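Local coordinates for similar to yteR (Bacilus subtilis) (Clostridium acetobutylicum, PDB 4WU0), which probably acts as a family 105 glycoside hydrolase, an unsaturated rhamnogalacturonan hydrolase related to YteR that would take part in pectin breakdown, at residues Lys52-Asp55 / Thr56-Asn59; Gly80-Leu83 / Ile84-Phe87; Lys94-Lys97 / Ala98-Leu102. All coordinates share one frame; numbering follows the deposited sequence.

Contact 1: Lys52-Asp55 / Thr56-Asn59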
ATOM      1  N   LYS A  52       1.648 -18.556  12.098  1.00 16.95           N
ATOM      2  CA  LYS A  52       3.033 -18.953  12.314  1.00 20.16           C
ATOM      3  C   LYS A  52       3.981 -17.810  11.975  1.00 18.02           C
ATOM      4  O   LYS A  52       4.942 -17.567  12.705  1.00 18.50           O
ATOM      5  CB  LYS A  52       3.373 -20.201  11.489  1.00 28.46           C
ATOM      6  CG  LYS A  52       4.869 -20.436  11.274  1.00 40.07           C
ATOM      7  CD  LYS A  52       5.135 -21.681  10.437  1.00 50.26           C
ATOM      8  CE  LYS A  52       4.712 -21.516   8.982  1.00 43.98           C
ATOM      9  NZ  LYS A  52       5.689 -20.701   8.217  1.00 50.89           N
ATOM     10  N   THR A  53       3.695 -17.094  10.886  1.00 16.05           N
ATOM     11  CA  THR A  53       4.524 -15.954  10.489  1.00 15.50           C
ATOM     12  C   THR A  53       4.494 -14.873  11.596  1.00 16.39           C
ATOM     13  O   THR A  53       5.539 -14.366  12.031  1.00 16.96           O
ATOM     14  CB  THR A  53       4.047 -15.371   9.145  1.00 16.22           C
ATOM     15  OG1 THR A  53       4.165 -16.375   8.126  1.00 18.33           O
ATOM     16  CG2 THR A  53       4.874 -14.134   8.747  1.00 17.60           C
ATOM     17  N   MET A  54       3.307 -14.552  12.080  1.00 16.17           N
ATOM     18  CA  MET A  54       3.205 -13.474  13.064  1.00 15.94           C
ATOM     19  C   MET A  54       3.710 -13.882  14.433  1.00 18.80           C
ATOM     20  O   MET A  54       4.011 -13.020  15.247  1.00 18.29           O
ATOM     21  CB  MET A  54       1.787 -12.932  13.149  1.00 16.30           C
ATOM     22  CG  MET A  54       1.330 -12.222  11.886  1.00 16.68           C
ATOM     23  SD  MET A  54       2.407 -10.889  11.346  1.00 22.39           S
ATOM     24  CE  MET A  54       2.212  -9.793  12.704  1.00 18.67           C
ATOM     25  N   ASP A  55       3.839 -15.185  14.682  1.00 18.30           N
ATOM     26  CA  ASP A  55       4.411 -15.656  15.938  1.00 18.67           C
ATOM     27  C   ASP A  55       5.858 -15.216  16.127  1.00 18.69           C
ATOM     28  O   ASP A  55       6.365 -15.167  17.255  1.00 20.37           O
ATOM     29  CB  ASP A  55       4.294 -17.178  16.065  1.00 24.68           C
ATOM     30  CG  ASP A  55       2.922 -17.633  16.577  1.00 29.08           C
ATOM     31  OD1 ASP A  55       2.183 -16.832  17.190  1.00 28.22           O
ATOM     32  OD2 ASP A  55       2.584 -18.818  16.382  1.00 29.22           O
ATOM     33  N   THR A  56       6.548 -14.913  15.032  1.00 17.87           N
ATOM     34  CA  THR A  56       7.883 -14.328  15.121  1.00 18.35           C
ATOM     35  C   THR A  56       7.846 -13.006  15.871  1.00 18.16           C
ATOM     36  O   THR A  56       8.786 -12.681  16.619  1.00 19.17           O
ATOM     37  CB  THR A  56       8.463 -14.067  13.715  1.00 20.25           C
ATOM     38  OG1 THR A  56       8.877 -15.306  13.142  1.00 21.29           O
ATOM     39  CG2 THR A  56       9.675 -13.138  13.768  1.00 18.79           C
ATOM     40  N   PHE A  57       6.783 -12.248  15.640  1.00 17.02           N
ATOM     41  CA  PHE A  57       6.723 -10.858  16.103  1.00 16.84           C
ATOM     42  C   PHE A  57       5.949 -10.670  17.391  1.00 19.25           C
ATOM     43  O   PHE A  57       6.299  -9.817  18.197  1.00 19.34           O
ATOM     44  CB  PHE A  57       6.082  -9.982  15.020  1.00 17.04           C
ATOM     45  CG  PHE A  57       6.825 -10.013  13.720  1.00 16.80           C
ATOM     46  CD1 PHE A  57       8.087  -9.461  13.623  1.00 15.78           C
ATOM     47  CD2 PHE A  57       6.266 -10.603  12.600  1.00 18.25           C
ATOM     48  CE1 PHE A  57       8.803  -9.502  12.420  1.00 18.51           C
ATOM     49  CE2 PHE A  57       6.959 -10.638  11.384  1.00 18.38           C
ATOM     50  CZ  PHE A  57       8.230 -10.084  11.298  1.00 17.49           C
ATOM     51  N   ILE A  58       4.861 -11.410  17.560  1.00 19.05           N
ATOM     52  CA  ILE A  58       3.945 -11.123  18.664  1.00 17.76           C
ATOM     53  C   ILE A  58       4.186 -12.035  19.854  1.00 20.76           C
ATOM     54  O   ILE A  58       3.845 -13.228  19.837  1.00 20.21           O
ATOM     55  CB  ILE A  58       2.475 -11.229  18.238  1.00 17.05           C
ATOM     56  CG1 ILE A  58       2.234 -10.510  16.903  1.00 15.79           C
ATOM     57  CG2 ILE A  58       1.573 -10.645  19.298  1.00 19.81           C
ATOM     58  CD1 ILE A  58       2.678  -9.044  16.892  1.00 19.14           C
ATOM     59  N   ASN A  59       4.765 -11.453  20.898  1.00 21.46           N
ATOM     60  CA  ASN A  59       5.039 -12.171  22.121  1.00 22.86           C
ATOM     61  C   ASN A  59       3.745 -12.400  22.892  1.00 26.80           C
ATOM     62  O   ASN A  59       2.758 -11.726  22.655  1.00 24.28           O
ATOM     63  CB  ASN A  59       6.025 -11.372  22.967  1.00 23.07           C
ATOM     64  CG  ASN A  59       7.389 -11.236  22.306  1.00 25.92           C
ATOM     65  OD1 ASN A  59       7.961 -12.210  21.807  1.00 26.15           O
ATOM     66  ND2 ASN A  59       7.921 -10.022  22.302  1.00 25.16           N
TER
HETATM   67  O   HOH W   1       7.630 -17.390  12.014  1.00 21.97           O
HETATM   68  O   HOH W   2       4.979 -16.253  19.545  1.00 39.18           O

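Contact 2: Gly80-Leu83 / Ile84-Phe87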
ATOM      1  N   GLY A  80      -0.378  -3.788  11.847  1.00 13.79           N
ATOM      2  CA  GLY A  80      -1.556  -3.841  12.673  1.00 13.19           C
ATOM      3  C   GLY A  80      -2.797  -4.340  11.938  1.00 12.17           C
ATOM      4  O   GLY A  80      -3.723  -4.868  12.546  1.00 14.93           O
ATOM      5  N   LYS A  81      -2.857  -4.145  10.628  1.00 11.99           N
ATOM      6  CA  LYS A  81      -4.012  -4.597   9.867  1.00 12.36           C
ATOM      7  C   LYS A  81      -4.168  -6.109   9.943  1.00 12.62           C
ATOM      8  O   LYS A  81      -5.261  -6.599  10.229  1.00 13.40           O
ATOM      9  CB  LYS A  81      -3.913  -4.155   8.422  1.00 14.03           C
ATOM     10  CG  LYS A  81      -3.837  -2.653   8.252  1.00 13.07           C
ATOM     11  CD  LYS A  81      -3.418  -2.327   6.844  1.00 12.41           C
ATOM     12  CE  LYS A  81      -3.328  -0.842   6.596  1.00 13.52           C
ATOM     13  NZ  LYS A  81      -2.900  -0.597   5.179  1.00 12.34           N
ATOM     14  N   ILE A  82      -3.096  -6.867   9.686  1.00 12.81           N
ATOM     15  CA  ILE A  82      -3.216  -8.316   9.849  1.00 13.59           C
ATOM     16  C   ILE A  82      -3.529  -8.706  11.294  1.00 13.75           C
ATOM     17  O   ILE A  82      -4.203  -9.713  11.529  1.00 14.67           O
ATOM     18  CB  ILE A  82      -2.002  -9.088   9.276  1.00 13.96           C
ATOM     19  CG1 ILE A  82      -2.305 -10.593   9.163  1.00 13.65           C
ATOM     20  CG2 ILE A  82      -0.745  -8.837  10.055  1.00 15.02           C
ATOM     21  CD1 ILE A  82      -3.321 -10.976   8.070  1.00 16.44           C
ATOM     22  N   LEU A  83      -3.035  -7.943  12.268  1.00 13.70           N
ATOM     23  CA  LEU A  83      -3.362  -8.226  13.662  1.00 16.28           C
ATOM     24  C   LEU A  83      -4.862  -8.083  13.952  1.00 13.56           C
ATOM     25  O   LEU A  83      -5.414  -8.865  14.733  1.00 15.06           O
ATOM     26  CB  LEU A  83      -2.556  -7.347  14.616  1.00 13.78           C
ATOM     27  CG  LEU A  83      -1.039  -7.559  14.627  1.00 14.86           C
ATOM     28  CD1 LEU A  83      -0.388  -6.552  15.584  1.00 19.66           C
ATOM     29  CD2 LEU A  83      -0.699  -8.968  15.049  1.00 19.45           C
ATOM     30  N   ILE A  84      -5.522  -7.107  13.326  1.00 14.72           N
ATOM     31  CA  ILE A  84      -6.972  -6.989  13.440  1.00 13.82           C
ATOM     32  C   ILE A  84      -7.637  -8.245  12.921  1.00 14.33           C
ATOM     33  O   ILE A  84      -8.546  -8.798  13.557  1.00 16.66           O
ATOM     34  CB  ILE A  84      -7.506  -5.724  12.745  1.00 13.58           C
ATOM     35  CG1 ILE A  84      -6.962  -4.492  13.456  1.00 14.82           C
ATOM     36  CG2 ILE A  84      -9.039  -5.685  12.754  1.00 15.97           C
ATOM     37  CD1 ILE A  84      -7.212  -3.183  12.725  1.00 17.56           C
ATOM     38  N   THR A  85      -7.190  -8.696  11.753  1.00 14.85           N
ATOM     39  CA  THR A  85      -7.751  -9.883  11.136  1.00 14.65           C
ATOM     40  C   THR A  85      -7.559 -11.097  12.042  1.00 16.63           C
ATOM     41  O   THR A  85      -8.489 -11.880  12.255  1.00 18.65           O
ATOM     42  CB  THR A  85      -7.090 -10.085   9.774  1.00 16.36           C
ATOM     43  OG1 THR A  85      -7.442  -8.970   8.941  1.00 18.79           O
ATOM     44  CG2 THR A  85      -7.523 -11.393   9.123  1.00 21.50           C
ATOM     45  N   LEU A  86      -6.372 -11.238  12.604  1.00 15.70           N
ATOM     46  CA  LEU A  86      -6.098 -12.376  13.474  1.00 16.11           C
ATOM     47  C   LEU A  86      -6.901 -12.302  14.765  1.00 19.05           C
ATOM     48  O   LEU A  86      -7.357 -13.334  15.268  1.00 19.49           O
ATOM     49  CB  LEU A  86      -4.615 -12.480  13.800  1.00 16.33           C
ATOM     50  CG  LEU A  86      -3.714 -13.015  12.691  1.00 16.39           C
ATOM     51  CD1 LEU A  86      -2.253 -12.732  12.993  1.00 21.00           C
ATOM     52  CD2 LEU A  86      -3.940 -14.507  12.500  1.00 21.52           C
ATOM     53  N   PHE A  87      -7.065 -11.100  15.319  1.00 18.02           N
ATOM     54  CA  PHE A  87      -7.852 -10.975  16.543  1.00 17.31           C
ATOM     55  C   PHE A  87      -9.309 -11.352  16.278  1.00 19.73           C
ATOM     56  O   PHE A  87      -9.931 -12.044  17.087  1.00 19.75           O
ATOM     57  CB  PHE A  87      -7.778  -9.574  17.141  1.00 17.22           C
ATOM     58  CG  PHE A  87      -8.573  -9.437  18.417  1.00 19.19           C
ATOM     59  CD1 PHE A  87      -8.232 -10.182  19.529  1.00 20.75           C
ATOM     60  CD2 PHE A  87      -9.653  -8.590  18.492  1.00 21.70           C
ATOM     61  CE1 PHE A  87      -8.968 -10.081  20.710  1.00 24.02           C
ATOM     62  CE2 PHE A  87     -10.385  -8.477  19.666  1.00 22.35           C
ATOM     63  CZ  PHE A  87     -10.037  -9.217  20.767  1.00 24.16           C
TER

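Contact 3: Lys94-Lys97 / Ala98-Leu102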
ATOM      1  N   LYS A  94      -3.238 -11.804  22.851  1.00 22.29           N
ATOM      2  CA  LYS A  94      -1.944 -11.205  22.563  1.00 20.17           C
ATOM      3  C   LYS A  94      -2.038 -10.297  21.341  1.00 18.79           C
ATOM      4  O   LYS A  94      -1.315  -9.313  21.239  1.00 18.84           O
ATOM      5  CB  LYS A  94      -0.841 -12.264  22.388  1.00 22.03           C
ATOM      6  CG  LYS A  94      -0.860 -13.072  21.087  1.00 23.71           C
ATOM      7  CD  LYS A  94       0.333 -14.024  21.101  1.00 27.86           C
ATOM      8  CE  LYS A  94       0.668 -14.601  19.727  1.00 28.79           C
ATOM      9  NZ  LYS A  94       2.003 -15.308  19.739  1.00 28.76           N
ATOM     10  N   TYR A  95      -2.943 -10.612  20.415  1.00 19.66           N
ATOM     11  CA  TYR A  95      -3.094  -9.781  19.233  1.00 17.86           C
ATOM     12  C   TYR A  95      -3.721  -8.440  19.618  1.00 18.68           C
ATOM     13  O   TYR A  95      -3.336  -7.391  19.110  1.00 17.03           O
ATOM     14  CB  TYR A  95      -3.964 -10.473  18.180  1.00 17.57           C
ATOM     15  CG  TYR A  95      -3.394 -11.765  17.653  1.00 16.94           C
ATOM     16  CD1 TYR A  95      -2.068 -11.852  17.246  1.00 18.10           C
ATOM     17  CD2 TYR A  95      -4.177 -12.900  17.565  1.00 18.72           C
ATOM     18  CE1 TYR A  95      -1.549 -13.028  16.766  1.00 16.74           C
ATOM     19  CE2 TYR A  95      -3.669 -14.082  17.076  1.00 19.22           C
ATOM     20  CZ  TYR A  95      -2.356 -14.149  16.681  1.00 20.94           C
ATOM     21  OH  TYR A  95      -1.858 -15.351  16.199  1.00 21.59           O
ATOM     22  N   ARG A  96      -4.715  -8.485  20.488  1.00 18.54           N
ATOM     23  CA  ARG A  96      -5.354  -7.266  20.953  1.00 17.89           C
ATOM     24  C   ARG A  96      -4.362  -6.403  21.729  1.00 17.76           C
ATOM     25  O   ARG A  96      -4.336  -5.177  21.558  1.00 18.75           O
ATOM     26  CB  ARG A  96      -6.566  -7.581  21.814  1.00 19.33           C
ATOM     27  CG  ARG A  96      -7.293  -6.365  22.332  1.00 19.94           C
ATOM     28  CD  ARG A  96      -8.016  -5.629  21.234  1.00 28.57           C
ATOM     29  NE  ARG A  96      -8.665  -4.423  21.758  1.00 39.88           N
ATOM     30  CZ  ARG A  96      -8.277  -3.170  21.520  1.00 39.64           C
ATOM     31  NH1 ARG A  96      -7.232  -2.913  20.742  1.00 27.49           N
ATOM     32  NH2 ARG A  96      -8.947  -2.164  22.071  1.00 36.08           N
ATOM     33  N   LYS A  97      -3.518  -7.025  22.555  1.00 18.54           N
ATOM     34  CA  LYS A  97      -2.544  -6.245  23.323  1.00 20.97           C
ATOM     35  C   LYS A  97      -1.523  -5.598  22.395  1.00 17.86           C
ATOM     36  O   LYS A  97      -1.120  -4.467  22.610  1.00 18.15           O
ATOM     37  CB  LYS A  97      -1.836  -7.109  24.367  1.00 21.34           C
ATOM     38  CG  LYS A  97      -2.718  -7.517  25.526  1.00 23.56           C
ATOM     39  CD  LYS A  97      -1.970  -8.470  26.444  1.00 27.86           C
ATOM     40  CE  LYS A  97      -2.786  -8.848  27.663  1.00 41.62           C
ATOM     41  NZ  LYS A  97      -2.166 -10.017  28.331  1.00 46.29           N
ATOM     42  N   ALA A  98      -1.108  -6.328  21.367  1.00 17.13           N
ATOM     43  CA  ALA A  98      -0.197  -5.789  20.361  1.00 16.19           C
ATOM     44  C   ALA A  98      -0.829  -4.606  19.628  1.00 15.30           C
ATOM     45  O   ALA A  98      -0.176  -3.592  19.361  1.00 15.78           O
ATOM     46  CB  ALA A  98       0.222  -6.898  19.370  1.00 16.99           C
ATOM     47  N   LEU A  99      -2.118  -4.709  19.359  1.00 15.84           N
ATOM     48  CA  LEU A  99      -2.851  -3.634  18.703  1.00 15.66           C
ATOM     49  C   LEU A  99      -2.914  -2.393  19.587  1.00 15.07           C
ATOM     50  O   LEU A  99      -2.784  -1.273  19.090  1.00 15.63           O
ATOM     51  CB  LEU A  99      -4.252  -4.114  18.319  1.00 14.96           C
ATOM     52  CG  LEU A  99      -4.261  -4.942  17.021  1.00 14.38           C
ATOM     53  CD1 LEU A  99      -5.535  -5.760  16.888  1.00 17.01           C
ATOM     54  CD2 LEU A  99      -4.083  -4.018  15.828  1.00 15.50           C
ATOM     55  N   ILE A 100      -3.108  -2.592  20.887  1.00 16.13           N
ATOM     56  CA  ILE A 100      -3.114  -1.481  21.831  1.00 16.86           C
ATOM     57  C   ILE A 100      -1.754  -0.790  21.791  1.00 16.82           C
ATOM     58  O   ILE A 100      -1.669   0.439  21.824  1.00 17.65           O
ATOM     59  CB  ILE A 100      -3.443  -1.964  23.256  1.00 19.84           C
ATOM     60  CG1 ILE A 100      -4.928  -2.307  23.336  1.00 25.03           C
ATOM     61  CG2 ILE A 100      -3.079  -0.907  24.300  1.00 21.82           C
ATOM     62  CD1 ILE A 100      -5.272  -3.243  24.479  1.00 37.05           C
ATOM     63  N   ASN A 101      -0.683  -1.573  21.704  1.00 16.89           N
ATOM     64  CA  ASN A 101       0.655  -0.995  21.666  1.00 19.38           C
ATOM     65  C   ASN A 101       0.870  -0.161  20.408  1.00 19.80           C
ATOM     66  O   ASN A 101       1.447   0.921  20.472  1.00 20.15           O
ATOM     67  CB  ASN A 101       1.736  -2.085  21.799  1.00 19.42           C
ATOM     68  CG  ASN A 101       1.775  -2.704  23.185  1.00 25.82           C
ATOM     69  OD1 ASN A 101       1.462  -2.046  24.187  1.00 28.88           O
ATOM     70  ND2 ASN A 101       2.155  -3.983  23.256  1.00 24.95           N
ATOM     71  N   LEU A 102       0.394  -0.638  19.256  1.00 16.87           N
ATOM     72  CA  LEU A 102       0.524   0.134  18.039  1.00 16.68           C
ATOM     73  C   LEU A 102      -0.328   1.392  18.093  1.00 13.86           C
ATOM     74  O   LEU A 102       0.110   2.457  17.673  1.00 15.79           O
ATOM     75  CB  LEU A 102       0.108  -0.702  16.821  1.00 15.92           C
ATOM     76  CG  LEU A 102       1.027  -1.885  16.511  1.00 15.96           C
ATOM     77  CD1 LEU A 102       0.387  -2.740  15.416  1.00 18.39           C
ATOM     78  CD2 LEU A 102       2.432  -1.437  16.083  1.00 16.08           C
TER
HETATM   79  O   HOH W   3      -0.715  -3.887  25.376  1.00 33.85           O

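Contact 1: Lys52-Asp55 / Thr56-Asn59
M54 and F57 form a Met-aromatic contact in the turn by which the chain leaves helix 44-54. M54 SD lies 4.1 Å from F57 CD2, and its line to the ring centre is tilted 72° from the ring normal, an oblique approach. Bends at chi2 and chi3 carry the thioether back over the turn, where M54 CE also reaches I58 CG1 at 4.3 Å. On the backbone, T56 N donates to T53 O over 3.2 Å, an i to i+3 bond. M54 O then accepts two donors. F57 N, at 2.9 Å from M54 O, stands above the carbonyl plane, whereas I58 N approaches nearly end-on, with a C=O...N angle of 168°. T56 CG2 covers one face of the F57 ring, 3.9 Å above its centre. On the outer side one water links K52 O (2.8 Å) to T56 OG1 (2.7 Å). K94 forms a salt bridge with D55 OD1 and also binds I58 O. The chemistry divides the turn: sulfur, ring and isoleucine give an apolar inner surface, while K52 O, T53 O, M54 O and I58 O are met by water, amides three or four residues on, and a lysine.

Contact 2: Gly80-Leu83 / Ile84-Phe87
I84 begins the second half of a continuous helical run by donating its N to G80 O over 3.0 Å. With CG1 anti to the carbonyl carbon (chi1 -65°), the side chain runs back along the helix, and I84 CG1 comes to 3.4 Å from the same G80 O. The carbonyl is therefore met by an amide and flanked by a methylene.

T85 repeats the pattern one residue on. Its N reaches K81 O at 3.2 Å with an N-H...O angle of 162°, and its CB touches I82 CD1 at 4.2 Å. The K81 side chain leads off from this turn, and its NZ is taken up by N78 and the Y133 carbonyl.

L86 N binds I82 O at 2.9 Å. The leucine also brings CD1 to 4.4 Å from I82 CG1, a light apolar contact between residues one turn apart. Both side chains also touch I50 of helix 44-54.

F87 closes the sequence with its N 2.8 Å from L83 O. Its CB lies 3.4 Å from that oxygen, but the ring does not follow: CG is anti to the backbone N (chi1 -179°), which takes the phenyl away from the turn and against R96.

Four successive i to i+4 bonds, each with its donor tilted only modestly from the carbonyl plane, mark a regular alpha-helix. Its buried faces meet helices 25-41, 44-54, 93-108 and 129-146, as suits the (alpha/alpha)6 barrel of this glycoside hydrolase clan.

Contact 3: Lys94-Lys97 / Ala98-Leu102
R96 and I100 meet across the contact, the isoleucine lying over one face of the guanidinium group. I100 CG1 is 3.5 Å from R96 NH1, and I100 CD1 sits 4.2 Å above the plane, over its centre. L99 approaches differently: its CB meets R96 NH1 at 4.0 Å from the edge, near the plane. The arginine reaches both because CG is anti to the backbone N (chi1 -180°) and a bend at chi2 (70°) turns the chain along the helix.

Beneath these side chains the backbone sets the spacing. I100 N donates to R96 O over 2.9 Å, and equivalent i to i+4 bonds join A98 to K94, L99 to Y95 and N101 to K97. L99 CG leans on Y95 O at 3.3 Å. K97 O, besides accepting N101 N, receives a bond of 2.9 Å from a water that also donates to N101 OD1 at 3.1 Å.

Farther out, R96 NH1 is bonded to Y142 OH and the guanidinium makes a cation-pi contact with F146, so helix 129-146 helps fix its orientation. N101 ND2 donates to G62 O. Among the neighbouring helices, Y95 packs on L86 and T90 of helix 80-90, and L99 touches L83 of that helix as well as F138, Y142 and F146 of helix 129-146; A98 and L102 rest on I64 in the loop before helix 80-90.

From the N terminus the three contacts follow in series, none enclosing or crossing another, and each is local, within eight or nine consecutive residues. Contact 1 closes the turn after helix 44-54; contacts 2 and 3 lie within helices 80-90 and 93-108, which follow each other directly. Contact 1 meets contact 2 through packing, with M54 CG 3.8 Å from L86 CD1, and meets contact 3 through polar bonds to the K94 ammonium group. Contacts 2 and 3, their centres about 9 Å apart, pack where L99 CD2 approaches G80 O at 3.4 Å. Together they tie the end region of helix 44-54 to the next two helices on the same side of the chain's centre.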